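Local coordinates for allantoin racemase (Pseudomonas fluorescens, PDB 5LG5) that catalyses the racemization of allantoin, interconverting its two enantiomers by proton transfer, and probably also acts on other 5-monosubstituted hydantoins, at the interface of chains A and B and the interface of chains A and C. Sequence-based numbering; all coordinates share one arbitrary frame. Chains: chain A/B/C, Allantoin racemase.

Contact 1: the interface of chains A and B. Residues chain A 232-236; chain B 39-41, 48, 52.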
loop_
_atom_site.group_PDB
_atom_site.type_symbol
_atom_site.label_atom_id
_atom_site.label_comp_id
_atom_site.label_asym_id
_atom_site.label_seq_id
_atom_site.Cartn_x
_atom_site.Cartn_y
_atom_site.Cartn_z
ATOM N N LYS A 232 3.840 37.688 -11.929
ATOM C CA LYS A 232 2.819 38.158 -12.847
ATOM C C LYS A 232 1.712 37.103 -12.944
ATOM O O LYS A 232 1.969 35.964 -13.354
ATOM C CB LYS A 232 3.455 38.395 -14.223
ATOM C CG LYS A 232 2.761 39.392 -15.128
ATOM C CD LYS A 232 3.220 39.203 -16.574
ATOM C CE LYS A 232 4.752 39.128 -16.687
ATOM N NZ LYS A 232 5.436 40.435 -16.454
ATOM N N VAL A 233 0.496 37.463 -12.538
ATOM C CA VAL A 233 -0.658 36.603 -12.798
ATOM C C VAL A 233 -1.797 37.392 -13.444
ATOM O O VAL A 233 -2.234 38.414 -12.911
ATOM C CB VAL A 233 -1.148 35.817 -11.550
ATOM C CG1 VAL A 233 -0.989 36.648 -10.304
ATOM C CG2 VAL A 233 -2.602 35.412 -11.719
ATOM N N ILE A 234 -2.274 36.897 -14.585
ATOM C CA ILE A 234 -3.285 37.584 -15.382
ATOM C C ILE A 234 -4.685 37.279 -14.853
ATOM O O ILE A 234 -4.964 36.152 -14.434
ATOM C CB ILE A 234 -3.181 37.186 -16.875
ATOM C CG1 ILE A 234 -1.793 37.542 -17.427
ATOM C CG2 ILE A 234 -4.258 37.862 -17.702
ATOM C CD1 ILE A 234 -1.600 37.192 -18.908
ATOM N N GLY A 235 -5.555 38.289 -14.888
ATOM C CA GLY A 235 -6.888 38.235 -14.310
ATOM C C GLY A 235 -7.006 37.704 -12.890
ATOM O O GLY A 235 -7.817 36.818 -12.610
ATOM N N TRP A 236 -6.196 38.260 -11.992
ATOM C CA TRP A 236 -6.305 37.948 -10.572
ATOM C C TRP A 236 -5.834 39.137 -9.737
ATOM O O TRP A 236 -6.485 39.523 -8.766
ATOM C CB TRP A 236 -5.490 36.712 -10.206
ATOM C CG TRP A 236 -5.622 36.343 -8.755
ATOM C CD1 TRP A 236 -4.800 36.716 -7.726
ATOM C CD2 TRP A 236 -6.638 35.511 -8.179
ATOM N NE1 TRP A 236 -5.251 36.172 -6.543
ATOM C CE2 TRP A 236 -6.376 35.429 -6.793
ATOM C CE3 TRP A 236 -7.741 34.824 -8.701
ATOM C CZ2 TRP A 236 -7.187 34.687 -5.919
ATOM C CZ3 TRP A 236 -8.544 34.090 -7.834
ATOM C CH2 TRP A 236 -8.262 34.029 -6.459
ATOM N N PHE B 39 -5.694 33.593 -19.039
ATOM C CA PHE B 39 -5.385 34.116 -17.710
ATOM C C PHE B 39 -4.565 33.129 -16.885
ATOM O O PHE B 39 -4.410 31.976 -17.276
ATOM C CB PHE B 39 -6.664 34.504 -16.964
ATOM C CG PHE B 39 -7.606 33.362 -16.762
ATOM C CD1 PHE B 39 -8.534 33.030 -17.747
ATOM C CD2 PHE B 39 -7.565 32.612 -15.589
ATOM C CE1 PHE B 39 -9.408 31.972 -17.569
ATOM C CE2 PHE B 39 -8.432 31.545 -15.403
ATOM C CZ PHE B 39 -9.357 31.222 -16.389
ATOM N N GLY B 40 -4.067 33.583 -15.737
ATOM C CA GLY B 40 -3.240 32.755 -14.874
ATOM C C GLY B 40 -1.826 33.284 -14.685
ATOM O O GLY B 40 -1.462 34.328 -15.224
ATOM N N ALA B 41 -1.016 32.537 -13.941
ATOM C CA ALA B 41 0.323 32.984 -13.575
ATOM C C ALA B 41 1.312 32.757 -14.707
ATOM O O ALA B 41 1.114 31.867 -15.542
ATOM C CB ALA B 41 0.794 32.274 -12.308
ATOM N N PHE B 48 -2.214 27.001 -5.624
ATOM C CA PHE B 48 -3.099 28.081 -6.068
ATOM C C PHE B 48 -2.918 28.348 -7.571
ATOM O O PHE B 48 -3.892 28.386 -8.327
ATOM C CB PHE B 48 -2.880 29.356 -5.251
ATOM C CG PHE B 48 -3.366 30.599 -5.941
ATOM C CD1 PHE B 48 -4.723 30.801 -6.155
ATOM C CD2 PHE B 48 -2.461 31.546 -6.416
ATOM C CE1 PHE B 48 -5.178 31.933 -6.821
ATOM C CE2 PHE B 48 -2.910 32.681 -7.077
ATOM C CZ PHE B 48 -4.269 32.874 -7.279
ATOM N N LEU B 52 -5.632 27.458 -10.550
ATOM C CA LEU B 52 -5.910 28.528 -11.498
ATOM C C LEU B 52 -5.613 28.087 -12.925
ATOM O O LEU B 52 -6.404 28.338 -13.837
ATOM C CB LEU B 52 -5.116 29.781 -11.136
ATOM C CG LEU B 52 -5.355 31.047 -11.959
ATOM C CD1 LEU B 52 -6.852 31.388 -12.036
ATOM C CD2 LEU B 52 -4.572 32.210 -11.329
#

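Contact 2: the interface of chains A and B. Residues chain A 41, 43-45, 49, 116, 118, 145; chain B 228-229, 231.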
loop_
_atom_site.group_PDB
_atom_site.type_symbol
_atom_site.label_atom_id
_atom_site.label_comp_id
_atom_site.label_asym_id
_atom_site.label_seq_id
_atom_site.Cartn_x
_atom_site.Cartn_y
_atom_site.Cartn_z
ATOM N N ALA A 41 -20.861 26.442 -10.811
ATOM C CA ALA A 41 -22.092 25.687 -10.993
ATOM C C ALA A 41 -22.998 25.764 -9.763
ATOM O O ALA A 41 -22.531 25.967 -8.635
ATOM C CB ALA A 41 -21.774 24.225 -11.338
ATOM N N SER A 43 -24.628 23.298 -8.634
ATOM C CA SER A 43 -24.293 22.087 -7.895
ATOM C C SER A 43 -23.020 21.511 -8.504
ATOM O O SER A 43 -22.856 21.529 -9.722
ATOM C CB SER A 43 -25.440 21.073 -7.943
ATOM O OG SER A 43 -25.524 20.488 -9.223
ATOM N N VAL A 44 -22.125 21.004 -7.658
ATOM C CA VAL A 44 -20.835 20.504 -8.126
ATOM C C VAL A 44 -20.870 18.994 -8.266
ATOM O O VAL A 44 -20.896 18.267 -7.280
ATOM C CB VAL A 44 -19.695 20.908 -7.184
ATOM C CG1 VAL A 44 -18.386 20.298 -7.660
ATOM C CG2 VAL A 44 -19.612 22.434 -7.074
ATOM N N GLU A 45 -20.908 18.523 -9.502
ATOM C CA GLU A 45 -21.101 17.096 -9.737
ATOM C C GLU A 45 -20.116 16.563 -10.758
ATOM O O GLU A 45 -20.516 16.155 -11.851
ATOM C CB GLU A 45 -22.515 16.841 -10.252
ATOM C CG GLU A 45 -23.610 17.264 -9.301
ATOM C CD GLU A 45 -24.966 17.271 -9.980
ATOM O OE1 GLU A 45 -24.994 17.436 -11.218
ATOM O OE2 GLU A 45 -25.994 17.113 -9.285
ATOM N N GLU A 49 -16.653 20.887 -12.834
ATOM C CA GLU A 49 -17.337 21.747 -11.874
ATOM C C GLU A 49 -16.532 21.847 -10.575
ATOM O O GLU A 49 -16.481 22.906 -9.942
ATOM C CB GLU A 49 -18.762 21.240 -11.642
ATOM C CG GLU A 49 -19.597 21.328 -12.931
ATOM C CD GLU A 49 -20.878 20.506 -12.912
ATOM O OE1 GLU A 49 -21.188 19.867 -11.884
ATOM O OE2 GLU A 49 -21.583 20.507 -13.941
ATOM N N LEU A 116 -24.428 11.199 -6.204
ATOM C CA LEU A 116 -24.165 10.628 -7.525
ATOM C C LEU A 116 -22.979 9.697 -7.555
ATOM O O LEU A 116 -21.931 9.982 -6.972
ATOM C CB LEU A 116 -23.942 11.739 -8.561
ATOM C CG LEU A 116 -25.176 12.580 -8.877
ATOM C CD1 LEU A 116 -24.855 13.592 -9.953
ATOM C CD2 LEU A 116 -26.297 11.648 -9.329
ATOM N N ARG A 118 -21.013 9.278 -9.931
ATOM C CA ARG A 118 -19.859 9.902 -10.569
ATOM C C ARG A 118 -19.016 10.750 -9.601
ATOM O O ARG A 118 -17.904 11.143 -9.937
ATOM C CB ARG A 118 -20.292 10.745 -11.775
ATOM C CG ARG A 118 -20.950 12.065 -11.408
ATOM C CD ARG A 118 -21.244 12.867 -12.645
ATOM N NE ARG A 118 -20.024 13.273 -13.341
ATOM C CZ ARG A 118 -19.994 13.676 -14.610
ATOM N NH1 ARG A 118 -21.120 13.722 -15.311
ATOM N NH2 ARG A 118 -18.846 14.027 -15.180
ATOM N N ALA A 145 -29.572 12.881 -7.258
ATOM C CA ALA A 145 -28.830 14.156 -7.341
ATOM C C ALA A 145 -28.862 15.132 -6.146
ATOM O O ALA A 145 -29.759 15.102 -5.297
ATOM C CB ALA A 145 -29.264 14.907 -8.608
ATOM N N PRO B 228 -20.320 16.717 -18.406
ATOM C CA PRO B 228 -20.998 17.331 -17.262
ATOM C C PRO B 228 -22.492 17.446 -17.517
ATOM O O PRO B 228 -22.925 17.723 -18.644
ATOM C CB PRO B 228 -20.358 18.717 -17.177
ATOM C CG PRO B 228 -18.984 18.528 -17.789
ATOM C CD PRO B 228 -19.193 17.532 -18.898
ATOM N N ARG B 229 -23.266 17.184 -16.473
ATOM C CA ARG B 229 -24.711 17.300 -16.519
ATOM C C ARG B 229 -25.053 18.775 -16.710
ATOM O O ARG B 229 -24.495 19.638 -16.022
ATOM C CB ARG B 229 -25.293 16.730 -15.222
ATOM C CG ARG B 229 -24.645 15.369 -14.881
ATOM C CD ARG B 229 -24.709 14.968 -13.398
ATOM N NE ARG B 229 -25.755 15.646 -12.631
ATOM C CZ ARG B 229 -26.901 15.069 -12.270
ATOM N NH1 ARG B 229 -27.137 13.801 -12.599
ATOM N NH2 ARG B 229 -27.806 15.747 -11.569
ATOM N N LYS B 231 -26.628 22.343 -16.473
ATOM C CA LYS B 231 -27.159 23.033 -15.300
ATOM C C LYS B 231 -26.762 24.496 -15.357
ATOM O O LYS B 231 -25.977 24.900 -16.217
ATOM C CB LYS B 231 -26.588 22.405 -14.024
ATOM C CG LYS B 231 -25.081 22.648 -13.858
ATOM C CD LYS B 231 -24.512 21.946 -12.634
ATOM C CE LYS B 231 -24.627 20.434 -12.741
ATOM N NZ LYS B 231 -24.086 19.783 -11.516
HETATM O O HOH W 1 -22.437 21.566 -16.132
#

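Contact 3: the interface of chains A and C. Residues chain A 102, 105-106; chain C 85, 92-93, 208, 212, 217-218.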
loop_
_atom_site.group_PDB
_atom_site.type_symbol
_atom_site.label_atom_id
_atom_site.label_comp_id
_atom_site.label_asym_id
_atom_site.label_seq_id
_atom_site.Cartn_x
_atom_site.Cartn_y
_atom_site.Cartn_z
ATOM N N THR A 102 -13.009 12.795 11.958
ATOM C CA THR A 102 -13.730 12.584 13.210
ATOM C C THR A 102 -14.370 11.195 13.239
ATOM O O THR A 102 -14.446 10.571 14.290
ATOM C CB THR A 102 -14.677 13.793 13.672
ATOM O OG1 THR A 102 -16.073 13.474 13.552
ATOM C CG2 THR A 102 -14.350 15.058 12.954
ATOM N N PHE A 105 -12.206 8.443 14.825
ATOM C CA PHE A 105 -12.156 8.301 16.274
ATOM C C PHE A 105 -13.269 7.426 16.822
ATOM O O PHE A 105 -13.250 7.063 17.997
ATOM C CB PHE A 105 -12.207 9.672 16.963
ATOM C CG PHE A 105 -10.956 10.485 16.777
ATOM C CD1 PHE A 105 -10.922 11.532 15.863
ATOM C CD2 PHE A 105 -9.818 10.196 17.510
ATOM C CE1 PHE A 105 -9.771 12.282 15.688
ATOM C CE2 PHE A 105 -8.662 10.932 17.347
ATOM C CZ PHE A 105 -8.633 11.981 16.433
ATOM N N LEU A 106 -14.243 7.084 15.981
ATOM C CA LEU A 106 -15.481 6.489 16.485
ATOM C C LEU A 106 -15.660 5.009 16.189
ATOM O O LEU A 106 -16.492 4.352 16.814
ATOM C CB LEU A 106 -16.680 7.268 15.947
ATOM C CG LEU A 106 -16.681 8.740 16.339
ATOM C CD1 LEU A 106 -17.869 9.464 15.679
ATOM C CD2 LEU A 106 -16.803 8.798 17.849
ATOM N N GLN C 85 -12.673 1.589 24.388
ATOM C CA GLN C 85 -13.747 1.777 23.407
ATOM C C GLN C 85 -14.813 0.680 23.507
ATOM O O GLN C 85 -16.000 0.941 23.315
ATOM C CB GLN C 85 -13.198 1.871 21.980
ATOM C CG GLN C 85 -12.498 3.195 21.649
ATOM C CD GLN C 85 -11.943 3.226 20.228
ATOM O OE1 GLN C 85 -11.105 2.406 19.857
ATOM N NE2 GLN C 85 -12.431 4.163 19.423
ATOM N N VAL C 92 -13.545 7.821 23.264
ATOM C CA VAL C 92 -12.224 7.689 23.845
ATOM C C VAL C 92 -11.268 8.247 22.810
ATOM O O VAL C 92 -11.333 7.867 21.639
ATOM C CB VAL C 92 -11.897 6.217 24.155
ATOM C CG1 VAL C 92 -10.547 6.096 24.885
ATOM C CG2 VAL C 92 -13.015 5.598 25.009
ATOM N N VAL C 93 -10.396 9.166 23.207
ATOM C CA VAL C 93 -9.402 9.632 22.257
ATOM C C VAL C 93 -7.979 9.530 22.781
ATOM O O VAL C 93 -7.664 9.939 23.904
ATOM C CB VAL C 93 -9.750 10.986 21.531
ATOM C CG1 VAL C 93 -10.903 11.713 22.180
ATOM C CG2 VAL C 93 -8.511 11.864 21.358
ATOM N N ILE C 208 -10.717 17.412 20.582
ATOM C CA ILE C 208 -11.395 16.369 19.814
ATOM C C ILE C 208 -12.465 15.697 20.678
ATOM O O ILE C 208 -13.621 15.540 20.254
ATOM C CB ILE C 208 -10.360 15.348 19.251
ATOM C CG1 ILE C 208 -9.512 16.040 18.176
ATOM C CG2 ILE C 208 -11.037 14.108 18.682
ATOM C CD1 ILE C 208 -8.315 15.256 17.717
ATOM N N LEU C 212 -16.445 15.738 20.055
ATOM C CA LEU C 212 -17.264 14.532 19.904
ATOM C C LEU C 212 -18.497 14.594 20.812
ATOM O O LEU C 212 -19.617 14.317 20.368
ATOM C CB LEU C 212 -16.436 13.257 20.164
ATOM C CG LEU C 212 -15.337 12.989 19.120
ATOM C CD1 LEU C 212 -14.541 11.743 19.465
ATOM C CD2 LEU C 212 -15.933 12.872 17.716
ATOM N N LEU C 217 -21.626 12.537 19.471
ATOM C CA LEU C 217 -20.978 11.375 18.877
ATOM C C LEU C 217 -20.280 10.508 19.922
ATOM O O LEU C 217 -19.642 11.009 20.851
ATOM C CB LEU C 217 -19.956 11.820 17.824
ATOM C CG LEU C 217 -20.503 12.556 16.602
ATOM C CD1 LEU C 217 -19.359 13.043 15.736
ATOM C CD2 LEU C 217 -21.427 11.654 15.808
ATOM N N SER C 218 -20.414 9.198 19.772
ATOM C CA SER C 218 -19.682 8.268 20.612
ATOM C C SER C 218 -19.243 7.067 19.806
ATOM O O SER C 218 -19.651 6.891 18.655
ATOM C CB SER C 218 -20.514 7.822 21.829
ATOM O OG SER C 218 -19.700 7.138 22.780
HETATM O O HOH W 2 -14.198 6.699 20.641
HETATM O O HOH W 3 -10.647 6.992 19.083
#

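Contact 4: the interface of chains A and B. Residues chain A 86, 223-229; chain B 46-47, 118.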
loop_
_atom_site.group_PDB
_atom_site.type_symbol
_atom_site.label_atom_id
_atom_site.label_comp_id
_atom_site.label_asym_id
_atom_site.label_seq_id
_atom_site.Cartn_x
_atom_site.Cartn_y
_atom_site.Cartn_z
ATOM N N GLU A 86 -2.479 27.748 0.796
ATOM C CA GLU A 86 -1.376 28.576 0.328
ATOM C C GLU A 86 -1.734 30.046 0.481
ATOM O O GLU A 86 -0.916 30.845 0.939
ATOM C CB GLU A 86 -1.060 28.304 -1.140
ATOM C CG GLU A 86 -0.307 27.022 -1.403
ATOM C CD GLU A 86 0.122 26.911 -2.848
ATOM O OE1 GLU A 86 -0.276 27.788 -3.647
ATOM O OE2 GLU A 86 0.834 25.940 -3.185
ATOM N N ARG A 223 6.615 24.823 3.358
ATOM C CA ARG A 223 6.912 24.152 2.107
ATOM C C ARG A 223 5.736 24.144 1.164
ATOM O O ARG A 223 5.544 25.081 0.384
ATOM C CB ARG A 223 7.391 22.711 2.363
ATOM C CG ARG A 223 8.069 22.051 1.152
ATOM C CD ARG A 223 8.191 20.530 1.329
ATOM N NE ARG A 223 8.917 19.891 0.232
ATOM C CZ ARG A 223 8.794 18.610 -0.102
ATOM N NH1 ARG A 223 7.969 17.825 0.579
ATOM N NH2 ARG A 223 9.489 18.115 -1.116
ATOM N N THR A 224 4.958 23.069 1.238
ATOM C CA THR A 224 3.869 22.866 0.307
ATOM C C THR A 224 2.882 24.024 0.316
ATOM O O THR A 224 2.424 24.459 -0.739
ATOM C CB THR A 224 3.126 21.558 0.606
ATOM O OG1 THR A 224 4.074 20.479 0.622
ATOM C CG2 THR A 224 2.072 21.294 -0.442
ATOM N N TYR A 225 2.576 24.551 1.498
ATOM C CA TYR A 225 1.558 25.602 1.560
ATOM C C TYR A 225 2.134 26.983 1.856
ATOM O O TYR A 225 1.450 27.840 2.405
ATOM C CB TYR A 225 0.478 25.239 2.567
ATOM C CG TYR A 225 -0.094 23.860 2.339
ATOM C CD1 TYR A 225 -0.555 23.458 1.084
ATOM C CD2 TYR A 225 -0.157 22.951 3.385
ATOM C CE1 TYR A 225 -1.076 22.163 0.888
ATOM C CE2 TYR A 225 -0.669 21.688 3.203
ATOM C CZ TYR A 225 -1.126 21.295 1.957
ATOM O OH TYR A 225 -1.631 20.021 1.820
ATOM N N ALA A 226 3.408 27.176 1.529
ATOM C CA ALA A 226 4.024 28.493 1.613
ATOM C C ALA A 226 3.230 29.499 0.779
ATOM O O ALA A 226 2.510 29.129 -0.163
ATOM C CB ALA A 226 5.472 28.438 1.120
ATOM N N THR A 227 3.348 30.770 1.138
ATOM C CA THR A 227 2.727 31.842 0.364
ATOM C C THR A 227 3.195 31.739 -1.078
ATOM O O THR A 227 4.381 31.481 -1.327
ATOM C CB THR A 227 3.108 33.217 0.949
ATOM O OG1 THR A 227 2.709 33.256 2.325
ATOM C CG2 THR A 227 2.412 34.349 0.196
ATOM N N PRO A 228 2.266 31.905 -2.034
ATOM C CA PRO A 228 2.658 31.872 -3.451
ATOM C C PRO A 228 3.759 32.888 -3.735
ATOM O O PRO A 228 3.737 33.972 -3.154
ATOM C CB PRO A 228 1.367 32.258 -4.175
ATOM C CG PRO A 228 0.263 31.782 -3.238
ATOM C CD PRO A 228 0.804 32.019 -1.860
ATOM N N ARG A 229 4.735 32.529 -4.565
ATOM C CA ARG A 229 5.783 33.486 -4.898
ATOM C C ARG A 229 5.170 34.617 -5.693
ATOM O O ARG A 229 4.456 34.378 -6.670
ATOM C CB ARG A 229 6.910 32.850 -5.716
ATOM C CG ARG A 229 8.253 33.556 -5.499
ATOM C CD ARG A 229 9.283 33.279 -6.583
ATOM N NE ARG A 229 8.700 32.817 -7.839
ATOM C CZ ARG A 229 8.736 33.517 -8.969
ATOM N NH1 ARG A 229 9.330 34.703 -8.996
ATOM N NH2 ARG A 229 8.191 33.035 -10.076
ATOM N N GLY B 46 2.868 25.891 -7.519
ATOM C CA GLY B 46 2.127 25.625 -6.303
ATOM C C GLY B 46 0.653 25.395 -6.556
ATOM O O GLY B 46 0.168 25.536 -7.679
ATOM N N ASN B 47 -0.066 25.058 -5.492
ATOM C CA ASN B 47 -1.471 24.680 -5.608
ATOM C C ASN B 47 -2.357 25.795 -6.156
ATOM O O ASN B 47 -3.180 25.564 -7.039
ATOM C CB ASN B 47 -2.022 24.198 -4.263
ATOM C CG ASN B 47 -1.304 22.955 -3.735
ATOM O OD1 ASN B 47 -0.443 23.051 -2.867
ATOM N ND2 ASN B 47 -1.673 21.790 -4.250
ATOM N N ARG B 118 8.840 23.096 -3.642
ATOM C CA ARG B 118 7.434 23.179 -3.264
ATOM C C ARG B 118 6.490 22.546 -4.287
ATOM O O ARG B 118 5.316 22.288 -3.989
ATOM C CB ARG B 118 7.023 24.631 -3.023
ATOM C CG ARG B 118 6.884 25.446 -4.302
ATOM C CD ARG B 118 6.360 26.835 -3.985
ATOM N NE ARG B 118 4.977 26.778 -3.513
ATOM C CZ ARG B 118 4.383 27.751 -2.831
ATOM N NH1 ARG B 118 5.058 28.853 -2.520
ATOM N NH2 ARG B 118 3.124 27.607 -2.447
HETATM O O HOH W 4 3.706 24.324 -3.246
#

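Contact 1: the interface of chains A and B
A:Trp236 meets B:Phe48 tip to tip at one end of a short antiparallel pairing between A:233-234 and B:40-41. The pairing joins the C-terminal tail of chain A to strand 40-41 of chain B, as part of the two-fold A-B interface of the deposited assembly. A:Ile234 N donates to B:Gly40 O at 2.8 Å. B:Gly40 N returns a bond to A:Ile234 O at 3.0 Å.

A:Trp236 is the last residue modelled in chain A. Its CB rests on CG2 of A:Val233 in its own chain. CG stands anti to the backbone N (chi1 -178°), and this sends the indole toward helix 47-63 of chain B. CG itself lies 4.0 Å from B:Phe48 CZ. CD1 and CD2 lie under the same CZ. Further out, the indole nitrogen NE1 comes to 3.5 Å from B:Phe48 CZ. CE2, where the two indole rings fuse, is nearer, 3.3 Å from CZ. Beyond it, CZ2, CH2 and CZ3 face B:Phe48 CE1. The phenyl thus stands edge-on over the middle of the indole, with the ring planes 56° apart.

Beside this pair, A:Val233 turns CG2 to B:Leu52 CD2 at 3.8 Å. This links the tail to the next turn of the helix. On the opposite side of the strand, A:Ile234 places CB and CG2 over the backbone of B:Phe39. B:Phe39 CB lies 3.5 Å from A:Ile234 O.

Contact 2: the interface of chains A and B
B:Lys231, on the C-terminal tail of chain B, inserts its ammonium between A:Glu45 and A:Glu49, while B:Arg229 closes on the far face of A:Glu45. This is a polar, charge-paired patch of the two-fold A-B interface. B:Lys231 bends at its third torsion (chi3 64°), which swings the ammonium into a cluster of oxygens. NZ donates to the backbone A:Ser43 O at 2.8 Å. It also donates to the hydroxyl A:Ser43 OG at 2.8 Å. A third bond goes to A:Glu49 OE1 at 2.9 Å, on the syn side but tilted out of the carboxylate plane. A fourth, to A:Glu45 OE1, is short. That same OE1 receives B:Arg229 NE from the opposite face of its carboxylate. The NE to OE1 separation is modelled so short that its exact length is doubtful.

The guanidinium of B:Arg229 is turned almost at right angles to the carboxylate of A:Glu45, 78° between planes. One of its faces is covered by A:Leu116, whose CD1 lies 3.4 Å from CZ.

A:Glu49 OE1 also accepts the backbone A:Glu45 N at 2.7 Å. This bond is likely to help hold the A:Glu49 carboxylate in place. The other carboxylate oxygen, A:Glu49 OE2, reaches the backbone B:Arg229 O through water 1, 2.6 Å from OE2.

Contact 3: the interface of chains A and C
The residues just after helix 95-104 of chain A, A:Phe105 and A:Leu106, press against helix 201-214, strand 92-94 and the 217-218 loop of chain C. Both chains are copies of an Asp/Glu/hydantoin racemase (HyuE family). This mainly apolar patch belongs to a two-fold interface of the deposited assembly.

A:Phe105 CG stands anti to the carbonyl carbon (chi1 -70°), which carries the ring to C:Ile208. C:Ile208 crosses it at about a right angle and lays CG2 over the centre of one ring face, 3.8 Å from the centroid. C:Ile208 CD1 reaches the ring tip, 3.5 Å from A:Phe105 CZ. C:Val93 touches CD2 and CE2 at the rim, while C:Leu212 CD1 packs on CB. An alanine in place of A:Phe105 would probably leave C:Ile208 and C:Val93 without their aromatic partner and open a gap beside helix 201-214.

A:Leu106 splits its branches. CD1 meets C:Leu217 CB at 3.8 Å. CD2 lies 3.5 Å from the backbone C:Ser218 O and also touches C:Leu212.

The polar link runs through water. The backbone A:Phe105 O lies 2.8 Å from water 2. Water 2 also meets C:Val92 N at 2.9 Å, nearly straight (175° at hydrogen). Water 3 joins the same carbonyl to C:Val92 O, 2.8 Å from that oxygen.

Contact 4: the interface of chains A and B
B:Arg118 reaches across the two-fold A-B interface and puts its guanidinium against A:Glu86 and the 223-229 loop of chain A. It hides 121 Å² of its surface against chain A. Its chain bends at the third torsion (chi3 -68°), which turns the flat head to the loop carbonyls. NH2 donates to A:Ala226 O at 2.8 Å. NH1 donates to A:Thr227 O at 3.0 Å, with that oxygen close to the guanidinium plane. NH2 also forms a salt bridge to A:Glu86 OE2 at 2.9 Å, though its hydrogen bond is weak. The carboxylate of A:Glu86 and the guanidinium of B:Arg118 stand 79° apart.

The same OE2 takes a bond from B:Asn47 N at 2.6 Å, from above the carboxylate plane. B:Asn47 begins helix 47-63, and the helix start would probably favour a negative charge there. A leucine in place of B:Arg118 would probably leave A:Glu86 without its charge mate and the carbonyls of A:Ala226 and A:Thr227 without these donors.

The other side is looser. B:Asn47 OD1 lies 3.9 Å from A:Thr224 CG2 and brushes CD1 and CE1 of the A:Tyr225 ring. As modelled, this OD1 also faces A:Glu86 OE2, an unfavourable pair of acceptors, so the amide orientation is doubtful. Water 4 bridges the arginine and the loop. It meets A:Thr224 O at 2.8 Å and B:Arg118 NE at 2.8 Å. It also lies 2.7 Å from the backbone B:Arg118 O.

Contacts 1, 2 and 4 belong to the A-B interface, and contact 3 joins chain A to chain C. Contacts 1 and 4 are neighbours, their C-alpha centres about 15 Å apart. Contact 2 lies about 26 Å from contact 1, between the same centres. Contact 3 is about 42 Å from contact 1. Helix 47-63 serves contacts 1, 2 and 4, and residue 118 serves contacts 2 and 4. By the two-fold, one tail, residues 223-236, supplies all three kinds of A-B contact. Each chain thus uses separate surfaces for two partners, which probably lets pairs combine into the deposited six-chain assembly.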